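Beta-galactosidase (Trichoderma reesei, PDB 3OG2) probably hydrolyses terminal non-reducing beta-D-galactose residues from beta-D-galactosides, as a glycoside hydrolase of family 35. Local coordinates at residues E381-G386 / V395-L400; F407-H412 / R448-H453. All blocks are in the same frame, centred on the assembly; numbering follows the deposited sequence.

Interaction 1: residues E381-G386 / V395-L400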
loop_
_atom_site.group_PDB
_atom_site.type_symbol
_atom_site.label_atom_id
_atom_site.label_comp_id
_atom_site.label_asym_id
_atom_site.label_seq_id
_atom_site.Cartn_x
_atom_site.Cartn_y
_atom_site.Cartn_z
ATOM N N GLU A 381 19.222 -21.961 -12.727
ATOM C CA GLU A 381 19.041 -23.331 -13.176
ATOM C C GLU A 381 17.973 -24.008 -12.348
ATOM O O GLU A 381 17.419 -23.451 -11.382
ATOM C CB GLU A 381 20.360 -24.112 -13.037
ATOM C CG GLU A 381 21.458 -23.380 -13.791
ATOM C CD GLU A 381 21.410 -23.474 -15.300
ATOM O OE1 GLU A 381 20.437 -24.064 -15.823
ATOM O OE2 GLU A 381 22.321 -22.964 -16.011
ATOM N N ASN A 382 17.664 -25.251 -12.716
ATOM C CA ASN A 382 16.647 -25.973 -11.988
ATOM C C ASN A 382 17.012 -26.164 -10.514
ATOM O O ASN A 382 18.169 -26.357 -10.159
ATOM C CB ASN A 382 16.454 -27.392 -12.527
ATOM C CG ASN A 382 15.718 -27.419 -13.845
ATOM O OD1 ASN A 382 15.072 -26.432 -14.182
ATOM N ND2 ASN A 382 15.795 -28.542 -14.549
ATOM N N ALA A 383 15.999 -26.139 -9.675
ATOM C CA ALA A 383 16.141 -26.528 -8.282
ATOM C C ALA A 383 16.621 -27.948 -8.162
ATOM O O ALA A 383 16.268 -28.835 -8.964
ATOM C CB ALA A 383 14.760 -26.466 -7.579
ATOM N N THR A 384 17.402 -28.210 -7.138
ATOM C CA THR A 384 17.984 -29.512 -6.932
ATOM C C THR A 384 17.813 -29.991 -5.503
ATOM O O THR A 384 17.643 -29.208 -4.585
ATOM C CB THR A 384 19.498 -29.492 -7.243
ATOM O OG1 THR A 384 20.200 -28.673 -6.271
ATOM C CG2 THR A 384 19.826 -28.959 -8.626
ATOM N N GLN A 385 17.960 -31.306 -5.322
ATOM C CA GLN A 385 17.944 -31.890 -3.989
ATOM C C GLN A 385 19.016 -32.981 -3.936
ATOM O O GLN A 385 18.913 -33.875 -4.756
ATOM C CB GLN A 385 16.531 -32.387 -3.735
ATOM C CG GLN A 385 16.100 -32.727 -2.329
ATOM C CD GLN A 385 14.593 -32.908 -2.339
ATOM O OE1 GLN A 385 13.927 -32.795 -3.388
ATOM N NE2 GLN A 385 14.024 -33.252 -1.215
ATOM N N GLY A 386 19.961 -32.833 -3.022
ATOM C CA GLY A 386 21.011 -33.835 -2.884
ATOM C C GLY A 386 22.098 -33.649 -3.938
ATOM O O GLY A 386 22.893 -34.583 -4.110
ATOM N N VAL A 395 16.464 -28.028 -0.351
ATOM C CA VAL A 395 16.453 -27.796 -1.779
ATOM C C VAL A 395 17.409 -26.643 -2.054
ATOM O O VAL A 395 17.414 -25.632 -1.315
ATOM C CB VAL A 395 15.030 -27.531 -2.296
ATOM C CG1 VAL A 395 15.071 -26.903 -3.691
ATOM C CG2 VAL A 395 14.238 -28.816 -2.346
ATOM N N ILE A 396 18.226 -26.753 -3.083
ATOM C CA ILE A 396 19.157 -25.686 -3.446
ATOM C C ILE A 396 18.956 -25.327 -4.899
ATOM O O ILE A 396 18.985 -26.226 -5.778
ATOM C CB ILE A 396 20.623 -26.120 -3.168
ATOM C CG1 ILE A 396 20.770 -26.472 -1.683
ATOM C CG2 ILE A 396 21.587 -25.051 -3.649
ATOM C CD1 ILE A 396 22.157 -27.024 -1.314
ATOM N N THR A 397 18.757 -24.059 -5.193
ATOM C CA THR A 397 18.694 -23.603 -6.579
ATOM C C THR A 397 19.927 -22.806 -6.898
ATOM O O THR A 397 20.171 -21.809 -6.230
ATOM C CB THR A 397 17.444 -22.725 -6.802
ATOM O OG1 THR A 397 16.268 -23.455 -6.383
ATOM C CG2 THR A 397 17.317 -22.381 -8.281
ATOM N N PRO A 398 20.715 -23.228 -7.886
ATOM C CA PRO A 398 21.918 -22.504 -8.284
ATOM C C PRO A 398 21.634 -21.440 -9.324
ATOM O O PRO A 398 20.816 -21.646 -10.218
ATOM C CB PRO A 398 22.802 -23.623 -8.902
ATOM C CG PRO A 398 21.780 -24.516 -9.528
ATOM C CD PRO A 398 20.562 -24.493 -8.640
ATOM N N LEU A 399 22.371 -20.351 -9.232
ATOM C CA LEU A 399 22.503 -19.361 -10.295
ATOM C C LEU A 399 24.007 -19.354 -10.612
ATOM O O LEU A 399 24.859 -19.027 -9.780
ATOM C CB LEU A 399 22.069 -17.931 -9.928
ATOM C CG LEU A 399 20.565 -17.804 -9.654
ATOM C CD1 LEU A 399 20.130 -18.321 -8.310
ATOM C CD2 LEU A 399 20.153 -16.335 -9.776
ATOM N N LEU A 400 24.327 -19.764 -11.835
ATOM C CA LEU A 400 25.703 -20.088 -12.187
ATOM C C LEU A 400 26.279 -19.192 -13.264
ATOM O O LEU A 400 25.585 -18.807 -14.210
ATOM C CB LEU A 400 25.793 -21.537 -12.731
ATOM C CG LEU A 400 25.332 -22.645 -11.754
ATOM C CD1 LEU A 400 25.342 -23.984 -12.450
ATOM C CD2 LEU A 400 26.193 -22.662 -10.480
#
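Thr384 takes hold of Ile396 by both backbone and side chain, and the pair illustrates how a loop can be fastened to a strand with only one antiparallel bridge and a few added bonds. Ile396 N gives a hydrogen bond to Thr384 O at 2.9 Å, and Thr384 N returns one to Ile396 O, making this a hydrogen-bonded pair. The same carbonyl also receives the hydroxyl, Thr384 OG1 lying 2.8 Å from Ile396 O. A chi1 of 67° sets OG1 between its own backbone N and carbonyl carbon, near enough to the amide for both donors to converge on one oxygen. The amide is the more steeply placed, 36° above the carbonyl plane, while the hydroxyl is tilted from it by 19°.

Val395 lies beside this bridge. Val395 CA lies 3.4 Å from Thr384 O in a CA-H...O contact, its CG1 packs on Ala383 CB at 3.9 Å, and its CG2 brushes the side-chain CD of Gln385, whose NE2 is bonded to Gln392 O.

Glu381 closes the other end. Glu381 N donates to Pro398 O at 3.0 Å, nearly along the C=O axis. Glu381 CB rests 3.8 Å from Pro398 CG, and its CG reaches CD1 of Leu400, the two side chains crossing at about a right angle. Pro398 has no N-H to offer and meets the loop instead through CD, 3.4 Å from Asn382 O. The main-chain pairing is thus interrupted between its two ends, with Asn382 and Ala383 spanning the interval.

Residues 381-386 follow the short edge strand 379-380, whose Thr379 is bonded to Leu400, and so continue along the margin of the antiparallel sheet. On its other flank strand 394-400 pairs with strand 406-412, and the side chains of Ile396 and Pro398 both touch Phe408 and loop residue Tyr388.

Interaction 2: residues F407-H412 / R448-H453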
loop_
_atom_site.group_PDB
_atom_site.type_symbol
_atom_site.label_atom_id
_atom_site.label_comp_id
_atom_site.label_asym_id
_atom_site.label_seq_id
_atom_site.Cartn_x
_atom_site.Cartn_y
_atom_site.Cartn_z
ATOM N N PHE A 407 25.500 -18.085 -7.081
ATOM C CA PHE A 407 24.601 -17.866 -5.954
ATOM C C PHE A 407 23.817 -19.133 -5.721
ATOM O O PHE A 407 23.466 -19.832 -6.723
ATOM C CB PHE A 407 23.619 -16.702 -6.258
ATOM C CG PHE A 407 24.310 -15.386 -6.484
ATOM C CD1 PHE A 407 24.933 -15.095 -7.688
ATOM C CD2 PHE A 407 24.372 -14.432 -5.439
ATOM C CE1 PHE A 407 25.631 -13.911 -7.934
ATOM C CE2 PHE A 407 25.033 -13.225 -5.686
ATOM C CZ PHE A 407 25.675 -12.971 -6.884
ATOM N N PHE A 408 23.518 -19.501 -4.500
ATOM C CA PHE A 408 22.794 -20.748 -4.223
ATOM C C PHE A 408 21.716 -20.451 -3.208
ATOM O O PHE A 408 22.023 -20.035 -2.080
ATOM C CB PHE A 408 23.733 -21.826 -3.657
ATOM C CG PHE A 408 24.889 -22.085 -4.623
ATOM C CD1 PHE A 408 26.035 -21.313 -4.579
ATOM C CD2 PHE A 408 24.717 -23.085 -5.596
ATOM C CE1 PHE A 408 27.024 -21.524 -5.496
ATOM C CE2 PHE A 408 25.743 -23.296 -6.524
ATOM C CZ PHE A 408 26.855 -22.480 -6.480
ATOM N N VAL A 409 20.467 -20.615 -3.624
ATOM C CA VAL A 409 19.368 -20.337 -2.709
ATOM C C VAL A 409 18.961 -21.642 -2.031
ATOM O O VAL A 409 18.552 -22.616 -2.705
ATOM C CB VAL A 409 18.176 -19.699 -3.470
ATOM C CG1 VAL A 409 17.044 -19.435 -2.450
ATOM C CG2 VAL A 409 18.643 -18.457 -4.198
ATOM N N VAL A 410 19.063 -21.668 -0.719
ATOM C CA VAL A 410 18.802 -22.865 0.072
ATOM C C VAL A 410 17.503 -22.710 0.839
ATOM O O VAL A 410 17.264 -21.664 1.459
ATOM C CB VAL A 410 19.970 -23.085 1.069
ATOM C CG1 VAL A 410 19.754 -24.377 1.849
ATOM C CG2 VAL A 410 21.339 -23.046 0.376
ATOM N N ARG A 411 16.627 -23.729 0.790
ATOM C CA ARG A 411 15.395 -23.712 1.566
ATOM C C ARG A 411 15.166 -25.119 2.100
ATOM O O ARG A 411 15.771 -26.102 1.640
ATOM C CB ARG A 411 14.197 -23.247 0.716
ATOM C CG ARG A 411 13.906 -24.162 -0.464
ATOM C CD ARG A 411 12.536 -23.823 -1.017
ATOM N NE ARG A 411 12.149 -24.481 -2.248
ATOM C CZ ARG A 411 11.602 -25.699 -2.250
ATOM N NH1 ARG A 411 11.406 -26.405 -1.138
ATOM N NH2 ARG A 411 11.241 -26.204 -3.441
ATOM N N HIS A 412 14.249 -25.233 3.057
ATOM C CA HIS A 412 13.815 -26.584 3.432
ATOM C C HIS A 412 13.092 -27.244 2.259
ATOM O O HIS A 412 12.335 -26.615 1.514
ATOM C CB HIS A 412 12.853 -26.508 4.622
ATOM C CG HIS A 412 13.522 -26.060 5.890
ATOM N ND1 HIS A 412 14.244 -26.905 6.689
ATOM C CD2 HIS A 412 13.576 -24.845 6.498
ATOM C CE1 HIS A 412 14.720 -26.258 7.743
ATOM N NE2 HIS A 412 14.317 -24.994 7.638
ATOM N N ARG A 448 11.403 -22.017 8.655
ATOM C CA ARG A 448 10.947 -20.946 7.713
ATOM C C ARG A 448 12.017 -19.912 7.472
ATOM O O ARG A 448 11.790 -18.697 7.485
ATOM C CB ARG A 448 9.636 -20.340 8.219
ATOM C CG ARG A 448 8.557 -21.404 8.047
ATOM C CD ARG A 448 7.184 -20.916 8.448
ATOM N NE ARG A 448 6.225 -21.991 8.203
ATOM C CZ ARG A 448 4.922 -21.910 8.421
ATOM N NH1 ARG A 448 4.385 -20.788 8.880
ATOM N NH2 ARG A 448 4.173 -22.980 8.169
ATOM N N ASP A 449 13.211 -20.418 7.188
ATOM C CA ASP A 449 14.334 -19.573 6.751
ATOM C C ASP A 449 14.806 -20.052 5.395
ATOM O O ASP A 449 14.604 -21.211 5.009
ATOM C CB ASP A 449 15.456 -19.582 7.793
ATOM C CG ASP A 449 16.387 -18.414 7.598
ATOM O OD1 ASP A 449 16.154 -17.465 6.782
ATOM O OD2 ASP A 449 17.484 -18.390 8.233
ATOM N N SER A 450 15.431 -19.147 4.677
ATOM C CA SER A 450 16.104 -19.466 3.399
ATOM C C SER A 450 17.351 -18.599 3.326
ATOM O O SER A 450 17.358 -17.476 3.805
ATOM C CB SER A 450 15.148 -19.159 2.255
ATOM O OG SER A 450 15.761 -19.371 1.001
ATOM N N LYS A 451 18.417 -19.140 2.741
ATOM C CA LYS A 451 19.678 -18.414 2.690
ATOM C C LYS A 451 20.187 -18.374 1.280
ATOM O O LYS A 451 19.889 -19.287 0.527
ATOM C CB LYS A 451 20.746 -19.096 3.558
ATOM C CG LYS A 451 20.291 -18.994 5.027
ATOM C CD LYS A 451 21.417 -18.856 6.011
ATOM C CE LYS A 451 20.856 -19.131 7.404
ATOM N NZ LYS A 451 20.449 -17.835 8.026
ATOM N N ILE A 452 20.974 -17.365 0.977
ATOM C CA ILE A 452 21.747 -17.320 -0.248
ATOM C C ILE A 452 23.220 -17.458 0.126
ATOM O O ILE A 452 23.803 -16.644 0.829
ATOM C CB ILE A 452 21.493 -16.043 -1.063
ATOM C CG1 ILE A 452 20.018 -15.645 -0.942
ATOM C CG2 ILE A 452 21.985 -16.221 -2.498
ATOM C CD1 ILE A 452 19.251 -15.425 -2.233
ATOM N N HIS A 453 23.835 -18.558 -0.352
ATOM C CA HIS A 453 25.279 -18.758 -0.234
ATOM C C HIS A 453 25.909 -18.311 -1.546
ATOM O O HIS A 453 25.253 -18.351 -2.591
ATOM C CB HIS A 453 25.638 -20.198 0.061
ATOM C CG HIS A 453 24.967 -20.760 1.275
ATOM N ND1 HIS A 453 24.757 -20.048 2.451
ATOM C CD2 HIS A 453 24.475 -21.980 1.524
ATOM C CE1 HIS A 453 24.152 -20.833 3.356
ATOM N NE2 HIS A 453 23.962 -22.018 2.801
HETATM O O HOH W 1 12.795 -22.916 3.829
#
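His453 and Val410 meet on one face of an antiparallel strand pair, a worked case of buried side chains packing over a regular ladder. Followed outward, His453 starts with CB 4.5 Å from CB of Phe408, its partner in the register. A chi1 of -55° turns CG beside the backbone N, anti to the carbonyl carbon. Beyond it the ring passes obliquely by Val410, with CD2 3.5 Å and NE2 3.7 Å from Val410 CG2. At the tip NE2 is hydrogen-bonded to Tyr423 OH, so the CD2-NE2 side of the imidazole has an apolar neighbour while NE2 keeps its polar bond; ND1 is also hydrogen-bonded, to a partner outside the two segments.

Beneath these side chains the backbones exchange paired bonds at Phe408-His453 and Val410-Lys451. Val410 N to Lys451 O is the straightest, 2.8 Å long with 176° at the hydrogen. On the opposite face Ser450 adds a side-chain bond: its OG, anti to the backbone N, donates to Val410 O at 2.8 Å from 43° above the carbonyl plane, while Lys451 N reaches that oxygen in plane. OG also touches Val409 CG1 at 3.7 Å. An alanine in place of Ser450 would probably leave Val410 O with the Lys451 amide alone of these two donors and open a small gap beside Val409 CG1.

Past this point the strands are joined through a water, which accepts from His412 N and donates to Asp449 O. Lys451 NZ turns back to Asp449 OD2 in a salt bridge of 3.0 Å; Glu491 and Arg552 supply further charged partners to the lysine and aspartate respectively.

Strand 406-412 is flanked on its far side by strand 394-400. Helix 301-313 covers the face bearing Val409 and Ile452, its Lys309 NZ bonding Ser450 O, and thereby joins this sheet to the family 35 catalytic region.

Strands 394-400 and 406-412 are consecutive in the chain and adjacent in one antiparallel sheet, so interactions 1 and 2 lie on successive seams, their centres about 10 Å apart. Backbone pairing between them, such as Leu399 N to Phe407 O at 2.8 Å, joins the two, with side-chain packing across the same seam. Interaction 1 is the marginal, partly buried one: a loop holds the strand at separated points, with one bridge supplemented by a hydroxyl. Interaction 2 is buried, with a regular ladder over three successive residue pairs, aromatic and aliphatic packing on its faces, and a salt bridge between Asp449 and Lys451. Each nevertheless has one carbonyl shared by a backbone amide and a side-chain hydroxyl.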